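Local structure of capsid protein (Bocavirus gorilla/GBoV1/2009, 7LNK) at residues M94-Y99 with S207-N212; L325-T330 with R383-W388; I341-L346 with T494-C499. The protein forms the icosahedral T=1 capsid of a bocavirus, in which sixty copies build the shell that presumably encloses the viral DNA. All coordinates share one frame; numbering follows the deposited sequence.

Contact 1 (M94-Y99 with S207-N212); sequences MLVKIY and SEFTFN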
loop_
_atom_site.group_PDB
_atom_site.type_symbol
_atom_site.label_atom_id
_atom_site.label_comp_id
_atom_site.label_asym_id
_atom_site.label_seq_id
_atom_site.Cartn_x
_atom_site.Cartn_y
_atom_site.Cartn_z
ATOM N N MET A 94 30.089 29.853 77.423
ATOM C CA MET A 94 31.436 29.694 77.942
ATOM C C MET A 94 32.095 28.521 77.241
ATOM O O MET A 94 31.447 27.514 76.957
ATOM C CB MET A 94 31.432 29.446 79.449
ATOM C CG MET A 94 32.802 29.326 80.059
ATOM S SD MET A 94 32.782 28.995 81.829
ATOM C CE MET A 94 32.417 30.605 82.489
ATOM N N LEU A 95 33.378 28.662 76.940
ATOM C CA LEU A 95 34.175 27.560 76.431
ATOM C C LEU A 95 35.515 27.590 77.140
ATOM O O LEU A 95 36.220 28.598 77.090
ATOM C CB LEU A 95 34.348 27.659 74.915
ATOM C CG LEU A 95 34.968 26.476 74.178
ATOM C CD1 LEU A 95 34.321 26.343 72.829
ATOM C CD2 LEU A 95 36.435 26.682 73.994
ATOM N N VAL A 96 35.860 26.495 77.803
ATOM C CA VAL A 96 37.117 26.394 78.525
ATOM C C VAL A 96 37.905 25.225 77.964
ATOM O O VAL A 96 37.328 24.225 77.528
ATOM C CB VAL A 96 36.909 26.236 80.043
ATOM C CG1 VAL A 96 36.242 27.461 80.616
ATOM C CG2 VAL A 96 36.069 25.059 80.309
ATOM N N LYS A 97 39.224 25.361 77.959
ATOM C CA LYS A 97 40.126 24.343 77.448
ATOM C C LYS A 97 41.269 24.179 78.427
ATOM O O LYS A 97 41.847 25.171 78.872
ATOM C CB LYS A 97 40.680 24.726 76.078
ATOM C CG LYS A 97 39.668 24.767 74.970
ATOM C CD LYS A 97 40.319 25.237 73.697
ATOM C CE LYS A 97 39.348 25.251 72.549
ATOM N NZ LYS A 97 39.978 25.782 71.320
ATOM N N ILE A 98 41.590 22.938 78.765
ATOM C CA ILE A 98 42.793 22.612 79.518
ATOM C C ILE A 98 43.724 21.884 78.567
ATOM O O ILE A 98 43.348 20.866 77.981
ATOM C CB ILE A 98 42.487 21.768 80.761
ATOM C CG1 ILE A 98 41.646 22.557 81.758
ATOM C CG2 ILE A 98 43.756 21.344 81.429
ATOM C CD1 ILE A 98 40.193 22.224 81.719
ATOM N N TYR A 99 44.932 22.410 78.397
ATOM C CA TYR A 99 45.838 21.901 77.383
ATOM C C TYR A 99 47.264 22.263 77.756
ATOM O O TYR A 99 47.516 22.915 78.768
ATOM C CB TYR A 99 45.474 22.451 76.006
ATOM C CG TYR A 99 45.557 23.948 75.923
ATOM C CD1 TYR A 99 46.725 24.571 75.547
ATOM C CD2 TYR A 99 44.471 24.738 76.242
ATOM C CE1 TYR A 99 46.806 25.922 75.481
ATOM C CE2 TYR A 99 44.549 26.093 76.182
ATOM C CZ TYR A 99 45.720 26.680 75.797
ATOM O OH TYR A 99 45.813 28.043 75.725
ATOM N N SER A 207 41.689 18.690 76.949
ATOM C CA SER A 207 40.252 18.575 77.128
ATOM C C SER A 207 39.622 19.952 77.023
ATOM O O SER A 207 40.266 20.964 77.294
ATOM C CB SER A 207 39.903 17.932 78.470
ATOM O OG SER A 207 40.352 18.731 79.544
ATOM N N GLU A 208 38.357 19.982 76.618
ATOM C CA GLU A 208 37.621 21.229 76.505
ATOM C C GLU A 208 36.195 21.029 76.982
ATOM O O GLU A 208 35.657 19.923 76.915
ATOM C CB GLU A 208 37.619 21.760 75.076
ATOM C CG GLU A 208 36.915 20.880 74.091
ATOM C CD GLU A 208 37.050 21.386 72.679
ATOM O OE1 GLU A 208 37.412 22.565 72.506
ATOM O OE2 GLU A 208 36.792 20.606 71.739
ATOM N N PHE A 209 35.592 22.108 77.461
ATOM C CA PHE A 209 34.273 22.077 78.066
ATOM C C PHE A 209 33.483 23.282 77.592
ATOM O O PHE A 209 33.990 24.404 77.599
ATOM C CB PHE A 209 34.378 22.099 79.583
ATOM C CG PHE A 209 35.157 20.962 80.139
ATOM C CD1 PHE A 209 34.561 19.746 80.370
ATOM C CD2 PHE A 209 36.501 21.101 80.400
ATOM C CE1 PHE A 209 35.287 18.702 80.866
ATOM C CE2 PHE A 209 37.227 20.056 80.898
ATOM C CZ PHE A 209 36.619 18.857 81.133
ATOM N N THR A 210 32.245 23.051 77.179
ATOM C CA THR A 210 31.359 24.117 76.742
ATOM C C THR A 210 30.216 24.240 77.729
ATOM O O THR A 210 29.791 23.243 78.319
ATOM C CB THR A 210 30.815 23.855 75.340
ATOM O OG1 THR A 210 30.090 22.623 75.334
ATOM C CG2 THR A 210 31.947 23.765 74.347
ATOM N N PHE A 211 29.733 25.457 77.918
ATOM C CA PHE A 211 28.588 25.719 78.768
ATOM C C PHE A 211 27.748 26.814 78.140
ATOM O O PHE A 211 28.279 27.823 77.674
ATOM C CB PHE A 211 29.021 26.129 80.168
ATOM C CG PHE A 211 27.881 26.452 81.075
ATOM C CD1 PHE A 211 27.173 25.447 81.695
ATOM C CD2 PHE A 211 27.511 27.759 81.302
ATOM C CE1 PHE A 211 26.130 25.742 82.519
ATOM C CE2 PHE A 211 26.463 28.051 82.125
ATOM C CZ PHE A 211 25.775 27.047 82.734
ATOM N N ASN A 212 26.438 26.614 78.128
ATOM C CA ASN A 212 25.497 27.597 77.619
ATOM C C ASN A 212 24.748 28.226 78.778
ATOM O O ASN A 212 24.055 27.534 79.525
ATOM C CB ASN A 212 24.512 26.966 76.639
ATOM C CG ASN A 212 25.180 26.477 75.385
ATOM O OD1 ASN A 212 24.986 25.340 74.971
ATOM N ND2 ASN A 212 25.956 27.342 74.755
#
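M94-Y99 and S207-N212 are neighbouring antiparallel strands, their axes 4.6 Å apart at closest approach and 168° between their directions. Three hydrogen-bonded pairs, M94 with F211, V96 with F209 and I98 with S207, each carry two backbone bonds. The straightest runs from V96 N to F209 O, 2.8 Å with 172° at the hydrogen. L95 with T210 and K97 with E208 are the non-hydrogen-bonded pairs between them.

M94, V96, I98, S207, F209 and F211 lie on one face. Here F209 is met at the edge of its ring. I98 CD1 reaches F209 CE2 at 3.8 Å, close to the ring plane. V96 CG2 also lies near that plane and touches F209 CB at 3.5 Å. At the end of the pair, M94 and F211 meet through their CB atoms, and both side chains then turn away from the partner strand.

The strands are D and G of the viral jelly roll. Strand 437-453 pairs with the other edge of M94-Y99, which completes the IDG part of the BIDG sheet. The F209 face looks into the sandwich, where I416 and I125 of the opposing CHEF sheet pack on it.

L95, K97, E208 and T210 occupy the other face, which in parvovirus capsids lines the shell interior. E208 CG sits between the backbone N and the carbonyl carbon (chi1 64°), and from there the extended chain runs alongside that of K97. The two pack along their carbon parts, K97 CG to E208 CB at 3.6 Å. K97 NZ stays 4.3 Å from E208 OE1, beyond a salt bridge. L95 CD1 packs on T210 CG2 at 3.8 Å.

Contact 2 (L325-T330 with R383-W388); sequences LQWYQT and REHPIW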
loop_
_atom_site.group_PDB
_atom_site.type_symbol
_atom_site.label_atom_id
_atom_site.label_comp_id
_atom_site.label_asym_id
_atom_site.label_seq_id
_atom_site.Cartn_x
_atom_site.Cartn_y
_atom_site.Cartn_z
ATOM N N LEU A 325 28.704 46.325 101.639
ATOM C CA LEU A 325 29.535 45.308 101.019
ATOM C C LEU A 325 30.989 45.752 101.079
ATOM O O LEU A 325 31.302 46.907 100.784
ATOM C CB LEU A 325 29.103 45.099 99.572
ATOM C CG LEU A 325 29.660 43.936 98.764
ATOM C CD1 LEU A 325 29.934 42.766 99.666
ATOM C CD2 LEU A 325 28.656 43.546 97.716
ATOM N N GLN A 326 31.876 44.849 101.482
ATOM C CA GLN A 326 33.275 45.211 101.625
ATOM C C GLN A 326 34.136 43.986 101.361
ATOM O O GLN A 326 33.766 42.876 101.741
ATOM C CB GLN A 326 33.526 45.777 103.019
ATOM C CG GLN A 326 34.863 46.402 103.224
ATOM C CD GLN A 326 34.946 47.078 104.560
ATOM O OE1 GLN A 326 33.971 47.121 105.300
ATOM N NE2 GLN A 326 36.100 47.635 104.870
ATOM N N TRP A 327 35.282 44.190 100.717
ATOM C CA TRP A 327 36.171 43.087 100.395
ATOM C C TRP A 327 37.600 43.598 100.337
ATOM O O TRP A 327 37.840 44.783 100.109
ATOM C CB TRP A 327 35.795 42.422 99.068
ATOM C CG TRP A 327 35.897 43.306 97.865
ATOM C CD1 TRP A 327 36.966 43.436 97.039
ATOM C CD2 TRP A 327 34.889 44.178 97.352
ATOM N NE1 TRP A 327 36.692 44.332 96.044
ATOM C CE2 TRP A 327 35.420 44.803 96.214
ATOM C CE3 TRP A 327 33.588 44.489 97.746
ATOM C CZ2 TRP A 327 34.698 45.719 95.466
ATOM C CZ3 TRP A 327 32.877 45.393 97.007
ATOM C CH2 TRP A 327 33.431 46.000 95.878
ATOM N N TYR A 328 38.553 42.695 100.556
ATOM C CA TYR A 328 39.958 43.006 100.334
ATOM C C TYR A 328 40.334 42.709 98.895
ATOM O O TYR A 328 39.857 41.741 98.300
ATOM C CB TYR A 328 40.905 42.240 101.253
ATOM C CG TYR A 328 40.804 42.593 102.704
ATOM C CD1 TYR A 328 41.350 43.767 103.177
ATOM C CD2 TYR A 328 40.283 41.702 103.619
ATOM C CE1 TYR A 328 41.293 44.089 104.495
ATOM C CE2 TYR A 328 40.233 42.013 104.949
ATOM C CZ TYR A 328 40.738 43.208 105.379
ATOM O OH TYR A 328 40.694 43.534 106.706
ATOM N N GLN A 329 41.194 43.555 98.341
ATOM C CA GLN A 329 41.483 43.469 96.919
ATOM C C GLN A 329 42.519 42.390 96.615
ATOM O O GLN A 329 42.523 41.821 95.519
ATOM C CB GLN A 329 41.924 44.836 96.412
ATOM C CG GLN A 329 41.990 44.923 94.925
ATOM C CD GLN A 329 40.647 44.718 94.279
ATOM O OE1 GLN A 329 39.707 45.450 94.543
ATOM N NE2 GLN A 329 40.550 43.714 93.424
ATOM N N THR A 330 43.397 42.085 97.562
ATOM C CA THR A 330 44.383 41.028 97.395
ATOM C C THR A 330 44.330 40.086 98.585
ATOM O O THR A 330 43.834 40.451 99.655
ATOM C CB THR A 330 45.810 41.580 97.249
ATOM O OG1 THR A 330 46.178 42.299 98.426
ATOM C CG2 THR A 330 45.903 42.501 96.059
ATOM N N ARG A 383 33.636 45.445 88.675
ATOM C CA ARG A 383 34.498 44.512 87.969
ATOM C C ARG A 383 34.995 43.418 88.898
ATOM O O ARG A 383 35.270 42.300 88.453
ATOM C CB ARG A 383 35.658 45.260 87.328
ATOM C CG ARG A 383 36.621 44.380 86.593
ATOM C CD ARG A 383 37.697 45.189 85.927
ATOM N NE ARG A 383 38.693 44.334 85.312
ATOM C CZ ARG A 383 39.773 43.899 85.941
ATOM N NH1 ARG A 383 40.002 44.266 87.189
ATOM N NH2 ARG A 383 40.635 43.115 85.319
ATOM N N GLU A 384 35.103 43.699 90.195
ATOM C CA GLU A 384 35.261 42.596 91.134
ATOM C C GLU A 384 33.931 42.350 91.836
ATOM O O GLU A 384 33.549 43.007 92.798
ATOM C CB GLU A 384 36.352 42.923 92.145
ATOM C CG GLU A 384 37.717 43.148 91.535
ATOM C CD GLU A 384 37.883 44.563 91.045
ATOM O OE1 GLU A 384 36.920 45.340 91.185
ATOM O OE2 GLU A 384 38.951 44.890 90.489
ATOM N N HIS A 385 33.246 41.341 91.328
ATOM C CA HIS A 385 32.114 40.654 91.907
ATOM C C HIS A 385 32.100 39.235 91.385
ATOM O O HIS A 385 32.578 38.973 90.278
ATOM C CB HIS A 385 30.774 41.340 91.607
ATOM C CG HIS A 385 30.452 42.461 92.535
ATOM N ND1 HIS A 385 31.054 43.694 92.462
ATOM C CD2 HIS A 385 29.558 42.537 93.547
ATOM C CE1 HIS A 385 30.566 44.474 93.409
ATOM N NE2 HIS A 385 29.654 43.796 94.078
ATOM N N PRO A 386 31.544 38.308 92.147
ATOM C CA PRO A 386 31.139 37.032 91.564
ATOM C C PRO A 386 30.134 37.281 90.454
ATOM O O PRO A 386 29.261 38.142 90.573
ATOM C CB PRO A 386 30.501 36.302 92.743
ATOM C CG PRO A 386 31.142 36.903 93.915
ATOM C CD PRO A 386 31.371 38.331 93.603
ATOM N N ILE A 387 30.269 36.540 89.362
ATOM C CA ILE A 387 29.289 36.660 88.294
ATOM C C ILE A 387 28.015 35.922 88.676
ATOM O O ILE A 387 26.908 36.452 88.551
ATOM C CB ILE A 387 29.867 36.127 86.975
ATOM C CG1 ILE A 387 31.105 36.909 86.583
ATOM C CG2 ILE A 387 28.843 36.251 85.876
ATOM C CD1 ILE A 387 31.850 36.282 85.459
ATOM N N TRP A 388 28.159 34.699 89.175
ATOM C CA TRP A 388 27.032 33.838 89.478
ATOM C C TRP A 388 27.202 33.218 90.854
ATOM O O TRP A 388 28.271 33.276 91.461
ATOM C CB TRP A 388 26.873 32.720 88.447
ATOM C CG TRP A 388 28.075 31.848 88.322
ATOM C CD1 TRP A 388 28.380 30.769 89.085
ATOM C CD2 TRP A 388 29.097 31.936 87.329
ATOM N NE1 TRP A 388 29.551 30.207 88.665
ATOM C CE2 TRP A 388 30.009 30.903 87.581
ATOM C CE3 TRP A 388 29.335 32.797 86.260
ATOM C CZ2 TRP A 388 31.142 30.708 86.804
ATOM C CZ3 TRP A 388 30.459 32.604 85.498
ATOM C CH2 TRP A 388 31.349 31.569 85.770
#
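H385 touches W327 and L325 across the contact, and its ring is held by a hydrogen bond between ND1 and T382 OG1. W327 CH2 meets H385 CE1 at 4.1 Å. The two rings are oblique, with planes at 68°. L325 meets the imidazole tip to tip, CD2 to H385 NE2 at 3.8 Å. W140 touches both aromatic rings, edge-to-face on H385.

W327 also packs on the backbone of E384. E384 O lies over one face of the indole, offset toward the rim and 4.0 Å from W327 CZ2. Within R383-W388, R383 NH1 and E384 OE2 form a salt bridge at 3.5 Å. The positive charge of R383 probably helps stabilise this buried carboxylate. Q329 bends at chi2 (63°) to bring its amide to E384, where NE2 packs on E384 CG at 3.5 Å. The amide and carboxylate planes are 66° apart.

L325 and Q329 also pack on R239 and R238 of a neighbouring subunit. Both segments belong to the long insertion between jelly-roll strands G and H, the part of parvovirus capsid proteins that interlocks subunits around the threefold axes.

Contact 3 (I341-L346 with T494-C499); sequences IANPSL and TTFDQC
F496 lies with one ring face against the backbone of A342 and N343. A342 CA sits over that face, 4.0 Å from the ring centroid and 28° off the normal, a CH-pi contact. N343 N lies over the same face, offset toward the rim, 3.7 Å from F496 CG. The F496 ring is put there by chi1 of 179°, with CG anti to the backbone N. A342 CB adds an apolar touch to F496 CE1 at 3.9 Å. At the base of the aromatic side chain, I341 O comes within 3.4 Å of F496 CB.

The N343 side chain rises beside the ring instead of lying flat on it. Its amide plane stands 80° from the ring plane, and N343 CG approaches F496 CD2 at 3.7 Å.

I341-L346 belongs to the G-H insertion of the parvovirus jelly-roll protein. T494-C499 comes from the C-terminal part of the chain, beyond the last strand of the jelly roll. The contact therefore lays the C-terminal part against the G-H insertion. W327 and I340 also pack on F496.

Within T494-C499, Q498 OE1 accepts two backbone N-H groups: T494 N at 2.6 Å, nearly in line with the side-chain carbonyl, and T495 N at 3.2 Å, from above the amide plane. Q498 NE2 is hydrogen-bonded to G469 O and S471 OG. Both ends of this amide are thus held. On the insertion side, P344 and L346 pack on P293 and A183 of another subunit.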
loop_
_atom_site.group_PDB
_atom_site.type_symbol
_atom_site.label_atom_id
_atom_site.label_comp_id
_atom_site.label_asym_id
_atom_site.label_seq_id
_atom_site.Cartn_x
_atom_site.Cartn_y
_atom_site.Cartn_z
ATOM N N ILE A 341 35.258 49.583 100.399
ATOM C CA ILE A 341 33.938 49.730 100.982
ATOM C C ILE A 341 33.004 50.213 99.889
ATOM O O ILE A 341 33.295 51.202 99.208
ATOM C CB ILE A 341 33.960 50.724 102.149
ATOM C CG1 ILE A 341 34.902 50.233 103.237
ATOM C CG2 ILE A 341 32.576 50.881 102.715
ATOM C CD1 ILE A 341 35.187 51.260 104.279
ATOM N N ALA A 342 31.889 49.516 99.711
ATOM C CA ALA A 342 30.908 49.937 98.727
ATOM C C ALA A 342 30.333 51.293 99.096
ATOM O O ALA A 342 30.087 51.584 100.268
ATOM C CB ALA A 342 29.790 48.910 98.627
ATOM N N ASN A 343 30.122 52.127 98.093
ATOM C CA ASN A 343 29.525 53.442 98.261
ATOM C C ASN A 343 28.338 53.542 97.324
ATOM O O ASN A 343 28.185 52.726 96.410
ATOM C CB ASN A 343 30.563 54.555 98.013
ATOM C CG ASN A 343 31.111 54.568 96.601
ATOM O OD1 ASN A 343 30.415 54.277 95.637
ATOM N ND2 ASN A 343 32.383 54.918 96.479
ATOM N N PRO A 344 27.442 54.502 97.549
ATOM C CA PRO A 344 26.223 54.566 96.740
ATOM C C PRO A 344 26.514 54.750 95.260
ATOM O O PRO A 344 27.439 55.460 94.869
ATOM C CB PRO A 344 25.488 55.776 97.320
ATOM C CG PRO A 344 26.553 56.597 97.914
ATOM C CD PRO A 344 27.465 55.594 98.534
ATOM N N SER A 345 25.707 54.094 94.437
ATOM C CA SER A 345 25.762 54.275 92.997
ATOM C C SER A 345 24.995 55.502 92.539
ATOM O O SER A 345 25.036 55.830 91.351
ATOM C CB SER A 345 25.214 53.037 92.287
ATOM O OG SER A 345 23.846 52.844 92.582
ATOM N N LEU A 346 24.294 56.174 93.451
ATOM C CA LEU A 346 23.504 57.360 93.131
ATOM C C LEU A 346 22.414 57.038 92.118
ATOM O O LEU A 346 21.949 57.901 91.377
ATOM C CB LEU A 346 24.385 58.515 92.652
ATOM C CG LEU A 346 25.291 59.265 93.639
ATOM C CD1 LEU A 346 26.106 58.384 94.544
ATOM C CD2 LEU A 346 26.190 60.208 92.881
ATOM N N THR A 494 41.729 51.509 94.744
ATOM C CA THR A 494 41.608 51.880 96.148
ATOM C C THR A 494 40.154 52.030 96.573
ATOM O O THR A 494 39.797 51.697 97.707
ATOM C CB THR A 494 42.387 53.164 96.413
ATOM O OG1 THR A 494 43.770 52.934 96.144
ATOM C CG2 THR A 494 42.241 53.593 97.848
ATOM N N THR A 495 39.298 52.516 95.685
ATOM C CA THR A 495 37.946 52.882 96.063
ATOM C C THR A 495 36.929 52.201 95.158
ATOM O O THR A 495 37.262 51.649 94.108
ATOM C CB THR A 495 37.749 54.400 96.031
ATOM O OG1 THR A 495 36.500 54.726 96.645
ATOM C CG2 THR A 495 37.720 54.896 94.622
ATOM N N PHE A 496 35.673 52.243 95.600
ATOM C CA PHE A 496 34.613 51.472 94.963
ATOM C C PHE A 496 34.326 51.969 93.553
ATOM O O PHE A 496 33.935 51.188 92.680
ATOM C CB PHE A 496 33.358 51.540 95.830
ATOM C CG PHE A 496 32.181 50.809 95.270
ATOM C CD1 PHE A 496 32.068 49.446 95.421
ATOM C CD2 PHE A 496 31.176 51.486 94.619
ATOM C CE1 PHE A 496 30.982 48.777 94.924
ATOM C CE2 PHE A 496 30.095 50.818 94.120
ATOM C CZ PHE A 496 29.999 49.461 94.270
ATOM N N ASP A 497 34.507 53.266 93.309
ATOM C CA ASP A 497 34.242 53.798 91.978
ATOM C C ASP A 497 35.343 53.420 91.000
ATOM O O ASP A 497 35.111 53.362 89.789
ATOM C CB ASP A 497 34.076 55.313 92.039
ATOM C CG ASP A 497 32.768 55.729 92.669
ATOM O OD1 ASP A 497 31.860 54.884 92.774
ATOM O OD2 ASP A 497 32.644 56.908 93.058
ATOM N N GLN A 498 36.552 53.167 91.501
ATOM C CA GLN A 498 37.626 52.719 90.624
ATOM C C GLN A 498 37.391 51.298 90.150
ATOM O O GLN A 498 37.951 50.880 89.134
ATOM C CB GLN A 498 38.962 52.824 91.342
ATOM C CG GLN A 498 39.345 54.237 91.651
ATOM C CD GLN A 498 40.602 54.326 92.455
ATOM O OE1 GLN A 498 40.998 53.375 93.115
ATOM N NE2 GLN A 498 41.216 55.490 92.450
ATOM N N CYS A 499 36.580 50.543 90.875
ATOM C CA CYS A 499 36.138 49.234 90.432
ATOM C C CYS A 499 35.079 49.319 89.348
ATOM O O CYS A 499 34.681 48.282 88.813
ATOM C CB CYS A 499 35.618 48.436 91.622
ATOM S SG CYS A 499 36.876 48.072 92.844
#

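Contact 1 lies in the jelly-roll core, while contacts 2 and 3 belong to the parts of the chain packed around it. Contacts 2 and 3 are close neighbours, their centres 11 Å apart, and their segments alternate along the chain. L325 O and A342 N, 2.9 Å apart, and R383 N and C499 O, 3.0 Å apart, probably join them by hydrogen bonds. Contact 1 closes before either begins. Its centre is 24 Å from that of contact 2, yet M94 CE packs on W388 CH2 at 3.6 Å. Contact 3 does not touch contact 1; their nearest atoms are about 19 Å apart. Contact 2 thus touches both of the others, contact 1 through W388.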